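Local coordinates for protein flavin prenyltransferase UbiX (Aquifex aeolicus, PDB 2EJB) that probably prenylates FMN with dimethylallyl phosphate, making the prenyl-FMN cofactor required by the decarboxylase UbiD, at residues S96-G101 and L139-M144. Residues are numbered along the deposited sequence; the frame is centred on the assembly and turned at random.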
loop_
_atom_site.group_PDB
_atom_site.type_symbol
_atom_site.label_atom_id
_atom_site.label_comp_id
_atom_site.label_asym_id
_atom_site.label_seq_id
_atom_site.Cartn_x
_atom_site.Cartn_y
_atom_site.Cartn_z
ATOM N N SER A 96 -8.304 -9.284 9.488
ATOM C CA SER A 96 -8.841 -9.179 10.837
ATOM C C SER A 96 -9.096 -10.561 11.427
ATOM O O SER A 96 -8.662 -10.858 12.538
ATOM C CB SER A 96 -10.135 -8.360 10.824
ATOM O OG SER A 96 -10.666 -8.223 12.131
ATOM N N CYS A 97 -9.789 -11.410 10.681
ATOM C CA CYS A 97 -10.072 -12.752 11.166
ATOM C C CYS A 97 -8.814 -13.491 11.622
ATOM O O CYS A 97 -8.793 -14.071 12.709
ATOM C CB CYS A 97 -10.814 -13.553 10.092
ATOM S SG CYS A 97 -12.531 -12.978 9.865
ATOM N N ILE A 98 -7.763 -13.447 10.810
ATOM C CA ILE A 98 -6.514 -14.122 11.146
ATOM C C ILE A 98 -5.822 -13.469 12.345
ATOM O O ILE A 98 -5.354 -14.165 13.245
ATOM C CB ILE A 98 -5.564 -14.154 9.918
ATOM C CG1 ILE A 98 -6.187 -15.011 8.811
ATOM C CG2 ILE A 98 -4.211 -14.727 10.301
ATOM C CD1 ILE A 98 -5.395 -15.018 7.504
ATOM N N ALA A 99 -5.781 -12.139 12.363
ATOM C CA ALA A 99 -5.161 -11.397 13.459
ATOM C C ALA A 99 -5.869 -11.646 14.786
ATOM O O ALA A 99 -5.248 -11.576 15.842
ATOM C CB ALA A 99 -5.165 -9.900 13.150
ATOM N N ASN A 100 -7.169 -11.918 14.729
ATOM C CA ASN A 100 -7.955 -12.166 15.933
ATOM C C ASN A 100 -8.218 -13.645 16.195
ATOM O O ASN A 100 -8.756 -14.009 17.239
ATOM C CB ASN A 100 -9.282 -11.398 15.858
ATOM C CG ASN A 100 -9.099 -9.907 16.079
ATOM O OD1 ASN A 100 -8.674 -9.486 17.155
ATOM N ND2 ASN A 100 -9.411 -9.104 15.067
ATOM N N GLY A 101 -7.845 -14.494 15.248
ATOM C CA GLY A 101 -8.041 -15.918 15.438
ATOM C C GLY A 101 -9.470 -16.372 15.246
ATOM O O GLY A 101 -9.853 -17.447 15.714
ATOM N N LEU A 139 0.075 -5.000 12.321
ATOM C CA LEU A 139 1.137 -4.983 13.321
ATOM C C LEU A 139 1.148 -6.291 14.094
ATOM O O LEU A 139 2.209 -6.848 14.384
ATOM C CB LEU A 139 0.926 -3.832 14.304
ATOM C CG LEU A 139 2.043 -2.803 14.465
ATOM C CD1 LEU A 139 1.708 -1.918 15.654
ATOM C CD2 LEU A 139 3.388 -3.486 14.676
ATOM N N LYS A 140 -0.040 -6.772 14.448
ATOM C CA LYS A 140 -0.140 -8.024 15.179
ATOM C C LYS A 140 0.387 -9.167 14.312
ATOM O O LYS A 140 1.151 -10.002 14.792
ATOM C CB LYS A 140 -1.586 -8.296 15.605
ATOM C CG LYS A 140 -1.749 -9.624 16.326
ATOM C CD LYS A 140 -2.531 -9.514 17.621
ATOM C CE LYS A 140 -2.423 -10.812 18.431
ATOM N NZ LYS A 140 -3.319 -10.834 19.626
ATOM N N ILE A 141 -0.016 -9.205 13.040
ATOM C CA ILE A 141 0.460 -10.261 12.137
ATOM C C ILE A 141 1.987 -10.219 12.106
ATOM O O ILE A 141 2.658 -11.235 12.299
ATOM C CB ILE A 141 -0.038 -10.059 10.676
ATOM C CG1 ILE A 141 -1.556 -10.244 10.589
ATOM C CG2 ILE A 141 0.689 -11.024 9.738
ATOM C CD1 ILE A 141 -2.048 -11.584 11.073
ATOM N N THR A 142 2.521 -9.021 11.876
ATOM C CA THR A 142 3.957 -8.799 11.794
ATOM C C THR A 142 4.706 -9.262 13.042
ATOM O O THR A 142 5.664 -10.026 12.947
ATOM C CB THR A 142 4.247 -7.312 11.551
ATOM O OG1 THR A 142 3.621 -6.908 10.329
ATOM C CG2 THR A 142 5.752 -7.059 11.458
ATOM N N ARG A 143 4.267 -8.799 14.207
ATOM C CA ARG A 143 4.907 -9.186 15.457
ATOM C C ARG A 143 4.854 -10.692 15.654
ATOM O O ARG A 143 5.752 -11.273 16.262
ATOM C CB ARG A 143 4.246 -8.466 16.632
ATOM C CG ARG A 143 4.640 -7.005 16.697
ATOM C CD ARG A 143 3.790 -6.200 17.658
ATOM N NE ARG A 143 4.316 -4.843 17.817
ATOM C CZ ARG A 143 3.675 -3.846 18.423
ATOM N NH1 ARG A 143 2.465 -4.038 18.933
ATOM N NH2 ARG A 143 4.255 -2.660 18.539
ATOM N N MET A 144 3.817 -11.330 15.122
ATOM C CA MET A 144 3.684 -12.773 15.257
ATOM C C MET A 144 4.570 -13.546 14.287
ATOM O O MET A 144 4.553 -14.778 14.274
ATOM C CB MET A 144 2.222 -13.191 15.084
ATOM C CG MET A 144 1.378 -12.882 16.305
ATOM S SD MET A 144 -0.286 -13.502 16.169
ATOM C CE MET A 144 -0.036 -15.265 16.599
#
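The carbonyl oxygen of A99 has three methylenes of K140 lying against it, the nearest being CD at 3.8 Å from A99 O; this is van der Waals contact of an aliphatic chain with a backbone oxygen. It joins the C-terminal ends of two helices in a Rossmann-like α/β fold with a parallel sheet: helix 92-100 follows strand 82-90, and helix 132-143 follows the neighbouring strand 121-125. The short helical segments are 9.5 Å apart at closest approach, with an angle of 51° between their directions. K140 reaches A99 because a chi1 of 178° sets its CG opposite the backbone N and near the oxygen, and the bend at chi2 then lays CD and CE along it.

Deeper in, I141 does the apolar work through one methyl. Its CD1 sits 3.9 Å from the backbone CA of A99 and 4.1 Å from A99 CB. The same methyl meets the CG2 branch of I98, with I141 CD1 and I98 CG2 3.9 Å apart. A99 is small enough for the helix backbone itself to be touched here. Around this patch, I98 also packs on L115 of helix 106-117 and I141 on V148 of strand 147-150, so the two isoleucines tie the helix pair to both. The side chain of I98 also lies about 4 Å from that of T94, a predicted FMN-binding residue earlier on the same helix.

Helix 92-100 ends just past the contact in a Schellman motif, with G101 at positive phi as the C-prime residue. One turn back, S96 O takes the backbone N of N100 at 2.9 Å and, weakly, that residue's ND2 at 3.2 Å.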